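Local coordinates for uncharacterized protein (Legionella longbeachae NSW150, PDB 4JZA) that probably hydrolyses phosphatidylinositol 3-phosphate as a phosphoinositide phosphatase, and may thereby act on lipid metabolism at the pathogen-host interface, at residues Arg366-Arg372 with Ile568-Glu572; Arg589-Val593 with Pro627-Glu633. The contacts are given in a common frame with arbitrary orientation. Numbering follows the deposited sequence.

Interaction 1: residues Arg366-Arg372 with Ile568-Glu572; sequences RELSAKR and ILYKE
Residues Arg366-Arg372 belong to the broken strand 365-374. Arg366 and Glu367 are extended, Leu368 interrupts the run with phi/psi -88/-23, and Ser369 returns to extended values. Residues Ile568-Glu572 form a helical turn, with Glu572 N bonded to Ile568 O. The closest CA pair is Leu368 and Ile568, 7.3 Å apart. Leu368 takes the mt rotamer and points toward the helix. Leu368 CD1 lies 3.8 Å from Leu569 CD2, and Leu368 CB is 4.1 Å from Ile568 CG2. Ile568, also mt, directs CD1 to Ser369 CB at 3.9 Å. Ser369 chi1 is p; its OG donates to Ala370 O (2.6 Å) and accepts from Arg372 NH1 (3.3 Å). Arg372 also forms a salt bridge with Asp565. At the other end Arg366 (chi1 t, chi2 t, chi3 p) meets Glu572 (chi1 t, chi2 p). Arg366 NH1 donates to Glu572 OE2 at 2.7 Å in a salt bridge along the guanidinium edge. The strongest polar partner of Arg366 is Asp156, with which its NH2 forms a salt bridge. Leu356 of the adjacent strand 352-359 pairs by backbone with Leu368 and Ser369 and touches Ile568. This is helix-on-sheet packing, typical of an alpha/beta fold, with helix 556-574 against the mixed sheet.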
loop_
_atom_site.group_PDB
_atom_site.type_symbol
_atom_site.label_atom_id
_atom_site.label_comp_id
_atom_site.label_asym_id
_atom_site.label_seq_id
_atom_site.Cartn_x
_atom_site.Cartn_y
_atom_site.Cartn_z
ATOM N N ARG A 366 -37.075 3.162 3.904
ATOM C CA ARG A 366 -37.099 4.490 3.315
ATOM C C ARG A 366 -35.672 5.001 3.143
ATOM O O ARG A 366 -34.858 4.823 4.044
ATOM C CB ARG A 366 -37.883 5.432 4.192
ATOM C CG ARG A 366 -37.919 6.848 3.616
ATOM C CD ARG A 366 -39.157 7.618 4.111
ATOM N NE ARG A 366 -39.249 7.551 5.564
ATOM C CZ ARG A 366 -38.676 8.412 6.400
ATOM N NH1 ARG A 366 -37.981 9.456 5.959
ATOM N NH2 ARG A 366 -38.813 8.230 7.699
ATOM N N GLU A 367 -35.394 5.638 2.003
ATOM C CA GLU A 367 -34.153 6.355 1.790
ATOM C C GLU A 367 -34.026 7.614 2.614
ATOM O O GLU A 367 -34.713 8.548 2.335
ATOM C CB GLU A 367 -34.062 6.804 0.341
ATOM C CG GLU A 367 -33.871 5.670 -0.644
ATOM C CD GLU A 367 -33.230 6.133 -1.951
ATOM O OE1 GLU A 367 -32.802 5.252 -2.725
ATOM O OE2 GLU A 367 -33.129 7.366 -2.203
ATOM N N LEU A 368 -33.110 7.685 3.580
ATOM C CA LEU A 368 -32.866 8.918 4.378
ATOM C C LEU A 368 -31.846 9.874 3.747
ATOM O O LEU A 368 -31.806 11.075 4.021
ATOM C CB LEU A 368 -32.370 8.545 5.759
ATOM C CG LEU A 368 -33.350 7.677 6.551
ATOM C CD1 LEU A 368 -32.803 7.420 7.949
ATOM C CD2 LEU A 368 -34.737 8.310 6.648
ATOM N N SER A 369 -30.995 9.349 2.901
ATOM C CA SER A 369 -30.230 10.228 2.055
ATOM C C SER A 369 -30.104 9.575 0.690
ATOM O O SER A 369 -30.173 8.347 0.578
ATOM C CB SER A 369 -28.829 10.485 2.658
ATOM O OG SER A 369 -27.936 9.467 2.248
ATOM N N ALA A 370 -29.890 10.398 -0.335
ATOM C CA ALA A 370 -29.312 9.908 -1.608
ATOM C C ALA A 370 -27.882 9.303 -1.387
ATOM O O ALA A 370 -27.275 9.398 -0.295
ATOM C CB ALA A 370 -29.221 11.048 -2.629
ATOM N N LYS A 371 -27.398 8.676 -2.455
ATOM C CA LYS A 371 -26.037 8.198 -2.576
ATOM C C LYS A 371 -25.045 9.340 -2.509
ATOM O O LYS A 371 -25.245 10.360 -3.159
ATOM C CB LYS A 371 -25.874 7.346 -3.830
ATOM C CG LYS A 371 -26.487 5.984 -3.576
ATOM C CD LYS A 371 -26.564 5.073 -4.774
ATOM C CE LYS A 371 -27.454 3.886 -4.401
ATOM N NZ LYS A 371 -27.062 2.638 -5.127
ATOM N N ARG A 372 -24.048 9.200 -1.617
ATOM C CA ARG A 372 -22.956 10.145 -1.484
ATOM C C ARG A 372 -21.702 9.333 -1.794
ATOM O O ARG A 372 -21.456 8.282 -1.203
ATOM C CB ARG A 372 -22.911 10.762 -0.086
ATOM C CG ARG A 372 -24.099 11.688 0.191
ATOM C CD ARG A 372 -24.873 11.290 1.437
ATOM N NE ARG A 372 -24.083 11.518 2.621
ATOM C CZ ARG A 372 -24.261 10.905 3.785
ATOM N NH1 ARG A 372 -25.224 10.017 3.964
ATOM N NH2 ARG A 372 -23.460 11.206 4.797
ATOM N N ILE A 568 -28.646 14.166 9.660
ATOM C CA ILE A 568 -29.838 13.637 9.005
ATOM C C ILE A 568 -30.674 12.860 10.040
ATOM O O ILE A 568 -31.863 13.062 10.114
ATOM C CB ILE A 568 -29.454 12.798 7.753
ATOM C CG1 ILE A 568 -28.880 13.725 6.681
ATOM C CG2 ILE A 568 -30.629 12.021 7.162
ATOM C CD1 ILE A 568 -28.135 12.975 5.606
ATOM N N LEU A 569 -30.066 12.011 10.863
ATOM C CA LEU A 569 -30.835 11.303 11.873
ATOM C C LEU A 569 -31.456 12.236 12.908
ATOM O O LEU A 569 -32.571 11.994 13.392
ATOM C CB LEU A 569 -29.977 10.260 12.588
ATOM C CG LEU A 569 -29.555 9.152 11.629
ATOM C CD1 LEU A 569 -28.613 8.203 12.322
ATOM C CD2 LEU A 569 -30.748 8.389 11.051
ATOM N N TYR A 570 -30.742 13.291 13.254
ATOM C CA TYR A 570 -31.226 14.291 14.206
ATOM C C TYR A 570 -32.486 15.011 13.638
ATOM O O TYR A 570 -33.538 15.059 14.279
ATOM C CB TYR A 570 -30.079 15.282 14.534
ATOM C CG TYR A 570 -30.386 16.290 15.601
ATOM C CD1 TYR A 570 -31.204 17.394 15.332
ATOM C CD2 TYR A 570 -29.880 16.151 16.897
ATOM C CE1 TYR A 570 -31.505 18.301 16.321
ATOM C CE2 TYR A 570 -30.204 17.069 17.892
ATOM C CZ TYR A 570 -31.017 18.130 17.593
ATOM O OH TYR A 570 -31.322 19.054 18.540
ATOM N N LYS A 571 -32.384 15.543 12.430
ATOM C CA LYS A 571 -33.523 16.185 11.804
ATOM C C LYS A 571 -34.726 15.251 11.766
ATOM O O LYS A 571 -35.858 15.658 11.996
ATOM C CB LYS A 571 -33.172 16.588 10.370
ATOM C CG LYS A 571 -34.305 17.256 9.600
ATOM C CD LYS A 571 -34.034 18.732 9.354
ATOM C CE LYS A 571 -35.334 19.499 9.142
ATOM N NZ LYS A 571 -36.111 18.812 8.086
ATOM N N GLU A 572 -34.467 13.999 11.443
ATOM C CA GLU A 572 -35.500 12.995 11.326
ATOM C C GLU A 572 -36.144 12.751 12.691
ATOM O O GLU A 572 -37.353 12.596 12.787
ATOM C CB GLU A 572 -34.905 11.700 10.726
ATOM C CG GLU A 572 -35.854 10.802 9.947
ATOM C CD GLU A 572 -36.419 11.438 8.691
ATOM O OE1 GLU A 572 -35.892 12.474 8.213
ATOM O OE2 GLU A 572 -37.398 10.870 8.165
#

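Interaction 2: residues Arg589-Val593 with Pro627-Glu633; sequences RIRFV and PEDIAAE
Both segments are helical, apart from Pro627, which holds the N-cap position with phi/psi -63/152. Residues Arg589-Val593 lie in helix 587-602, and Glu628-Glu633 form the start of helix 628-637. The two short axes approach to 10.3 Å and cross at -55°. Val593 and Ile630 are the closest CA pair, at 5.6 Å. Val593 points toward the second helix with chi1 t. Val593 CG1 is 3.8 Å from Asp629 O, 3.9 Å from Ile630 CA and 3.8 Å from Glu633 CB. Val593 CG2 is 4.0 Å from Ile630 CG1. Ile630 is mt. Val593 therefore fits among Asp629, Ile630 and Glu633. Beside this apolar patch is a two-pronged salt bridge. The CA-to-CB bond of Arg589 points sideways to the second segment, but chi1 t, chi2 p and chi3 t bring the guanidinium to Asp629. Asp629 has chi1 p and chi2 near 0°. Arg589 NE donates to Asp629 OD2 at 2.8 Å, and Arg589 NH2 donates to Asp629 OD1 at 2.9 Å. Both bonds are nearly straight. Arg589 NH2 also lies 3.8 Å from Pro627 CB and 3.8 Å from Ile630 CD1. Phe530 of helix 524-542 touches Arg589, and Val596 extends the apolar contact to Ile630. The result is a crossed helix-helix packing with a bidentate Arg-Asp salt bridge beside its apolar centre, joining helix 587-602 to the start of helix 628-637.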
loop_
_atom_site.group_PDB
_atom_site.type_symbol
_atom_site.label_atom_id
_atom_site.label_comp_id
_atom_site.label_asym_id
_atom_site.label_seq_id
_atom_site.Cartn_x
_atom_site.Cartn_y
_atom_site.Cartn_z
ATOM N N ARG A 589 -27.484 19.496 22.197
ATOM C CA ARG A 589 -26.141 19.074 21.862
ATOM C C ARG A 589 -25.960 17.658 22.338
ATOM O O ARG A 589 -25.332 16.876 21.647
ATOM C CB ARG A 589 -25.106 20.004 22.473
ATOM C CG ARG A 589 -23.653 19.656 22.238
ATOM C CD ARG A 589 -23.205 19.745 20.788
ATOM N NE ARG A 589 -21.821 19.285 20.664
ATOM C CZ ARG A 589 -21.209 19.050 19.515
ATOM N NH1 ARG A 589 -21.790 19.280 18.347
ATOM N NH2 ARG A 589 -19.988 18.593 19.530
ATOM N N ILE A 590 -26.550 17.325 23.487
ATOM C CA ILE A 590 -26.384 16.017 24.101
ATOM C C ILE A 590 -26.957 14.979 23.192
ATOM O O ILE A 590 -26.399 13.893 23.056
ATOM C CB ILE A 590 -27.027 15.932 25.517
ATOM C CG1 ILE A 590 -26.060 16.450 26.590
ATOM C CG2 ILE A 590 -27.376 14.505 25.934
ATOM C CD1 ILE A 590 -26.792 16.885 27.853
ATOM N N ARG A 591 -28.056 15.318 22.558
ATOM C CA ARG A 591 -28.753 14.377 21.685
ATOM C C ARG A 591 -28.109 14.115 20.350
ATOM O O ARG A 591 -28.330 13.061 19.725
ATOM C CB ARG A 591 -30.117 14.907 21.414
ATOM C CG ARG A 591 -31.029 14.674 22.580
ATOM C CD ARG A 591 -32.228 15.529 22.323
ATOM N NE ARG A 591 -33.349 15.161 23.150
ATOM C CZ ARG A 591 -34.498 15.814 23.121
ATOM N NH1 ARG A 591 -34.655 16.867 22.309
ATOM N NH2 ARG A 591 -35.484 15.415 23.908
ATOM N N PHE A 592 -27.377 15.121 19.901
ATOM C CA PHE A 592 -26.600 15.015 18.708
ATOM C C PHE A 592 -25.366 14.159 19.009
ATOM O O PHE A 592 -25.053 13.203 18.285
ATOM C CB PHE A 592 -26.228 16.424 18.200
ATOM C CG PHE A 592 -25.396 16.408 16.949
ATOM C CD1 PHE A 592 -25.913 15.867 15.799
ATOM C CD2 PHE A 592 -24.086 16.888 16.939
ATOM C CE1 PHE A 592 -25.166 15.819 14.644
ATOM C CE2 PHE A 592 -23.333 16.845 15.776
ATOM C CZ PHE A 592 -23.882 16.318 14.620
ATOM N N VAL A 593 -24.696 14.488 20.107
ATOM C CA VAL A 593 -23.539 13.746 20.540
ATOM C C VAL A 593 -23.885 12.274 20.673
ATOM O O VAL A 593 -23.088 11.396 20.317
ATOM C CB VAL A 593 -22.954 14.323 21.842
ATOM C CG1 VAL A 593 -21.820 13.463 22.411
ATOM C CG2 VAL A 593 -22.391 15.717 21.580
ATOM N N PRO A 627 -14.653 16.734 17.988
ATOM C CA PRO A 627 -14.864 17.677 19.081
ATOM C C PRO A 627 -14.737 17.021 20.458
ATOM O O PRO A 627 -15.040 15.846 20.609
ATOM C CB PRO A 627 -16.311 18.110 18.859
ATOM C CG PRO A 627 -16.535 17.983 17.376
ATOM C CD PRO A 627 -15.720 16.799 16.969
ATOM N N GLU A 628 -14.339 17.777 21.470
ATOM C CA GLU A 628 -14.068 17.183 22.769
ATOM C C GLU A 628 -15.243 16.396 23.359
ATOM O O GLU A 628 -15.042 15.316 23.903
ATOM C CB GLU A 628 -13.503 18.214 23.773
ATOM C CG GLU A 628 -11.990 18.120 23.939
ATOM C CD GLU A 628 -11.569 16.697 24.336
ATOM O OE1 GLU A 628 -12.010 16.267 25.447
ATOM O OE2 GLU A 628 -10.852 16.000 23.527
ATOM N N ASP A 629 -16.465 16.906 23.262
ATOM C CA ASP A 629 -17.587 16.241 23.940
ATOM C C ASP A 629 -17.991 14.911 23.314
ATOM O O ASP A 629 -18.412 13.995 24.027
ATOM C CB ASP A 629 -18.806 17.149 24.140
ATOM C CG ASP A 629 -19.251 17.895 22.867
ATOM O OD1 ASP A 629 -18.532 17.747 21.857
ATOM O OD2 ASP A 629 -20.303 18.638 22.898
ATOM N N ILE A 630 -17.808 14.777 22.005
ATOM C CA ILE A 630 -18.047 13.498 21.313
ATOM C C ILE A 630 -16.975 12.456 21.640
ATOM O O ILE A 630 -17.248 11.301 21.953
ATOM C CB ILE A 630 -18.076 13.699 19.794
ATOM C CG1 ILE A 630 -19.266 14.597 19.413
ATOM C CG2 ILE A 630 -18.200 12.365 19.078
ATOM C CD1 ILE A 630 -19.223 15.159 18.006
ATOM N N ALA A 631 -15.740 12.893 21.575
ATOM C CA ALA A 631 -14.643 12.032 21.918
ATOM C C ALA A 631 -14.823 11.551 23.352
ATOM O O ALA A 631 -14.718 10.362 23.630
ATOM C CB ALA A 631 -13.304 12.759 21.731
ATOM N N ALA A 632 -15.123 12.471 24.249
ATOM C CA ALA A 632 -15.309 12.122 25.669
ATOM C C ALA A 632 -16.470 11.167 25.925
ATOM O O ALA A 632 -16.379 10.271 26.726
ATOM C CB ALA A 632 -15.489 13.387 26.502
ATOM N N GLU A 633 -17.562 11.369 25.236
ATOM C CA GLU A 633 -18.674 10.458 25.358
ATOM C C GLU A 633 -18.311 9.050 24.884
ATOM O O GLU A 633 -18.668 8.063 25.530
ATOM C CB GLU A 633 -19.866 11.005 24.553
ATOM C CG GLU A 633 -21.116 10.115 24.549
ATOM C CD GLU A 633 -21.751 9.961 25.922
ATOM O OE1 GLU A 633 -21.296 10.620 26.878
ATOM O OE2 GLU A 633 -22.724 9.187 26.038
#

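How the interactions relate
Interaction 1 comes first along the chain, and interaction 2 follows entirely after it. Their centres are 20 Å apart, on the same side of the chain's centre. Helix 556-574, which packs on strand 365-374 in interaction 1, is followed by helix 587-602 of interaction 2. These consecutive helices touch directly: Tyr570 CD2 lies 3.9 Å from Phe592 CB, and Tyr570 CE2 lies 4.1 Å from Arg591 CB. Helix 524-542 borders both contacts, through Leu537 and Leu540 at the first and Phe530 and Leu529 at the second. Together the contacts link the mixed sheet through helix 556-574 and helix 587-602 to helix 628-637. Interaction 1 joins segments 196 residues apart; interaction 2 joins helices close in the chain.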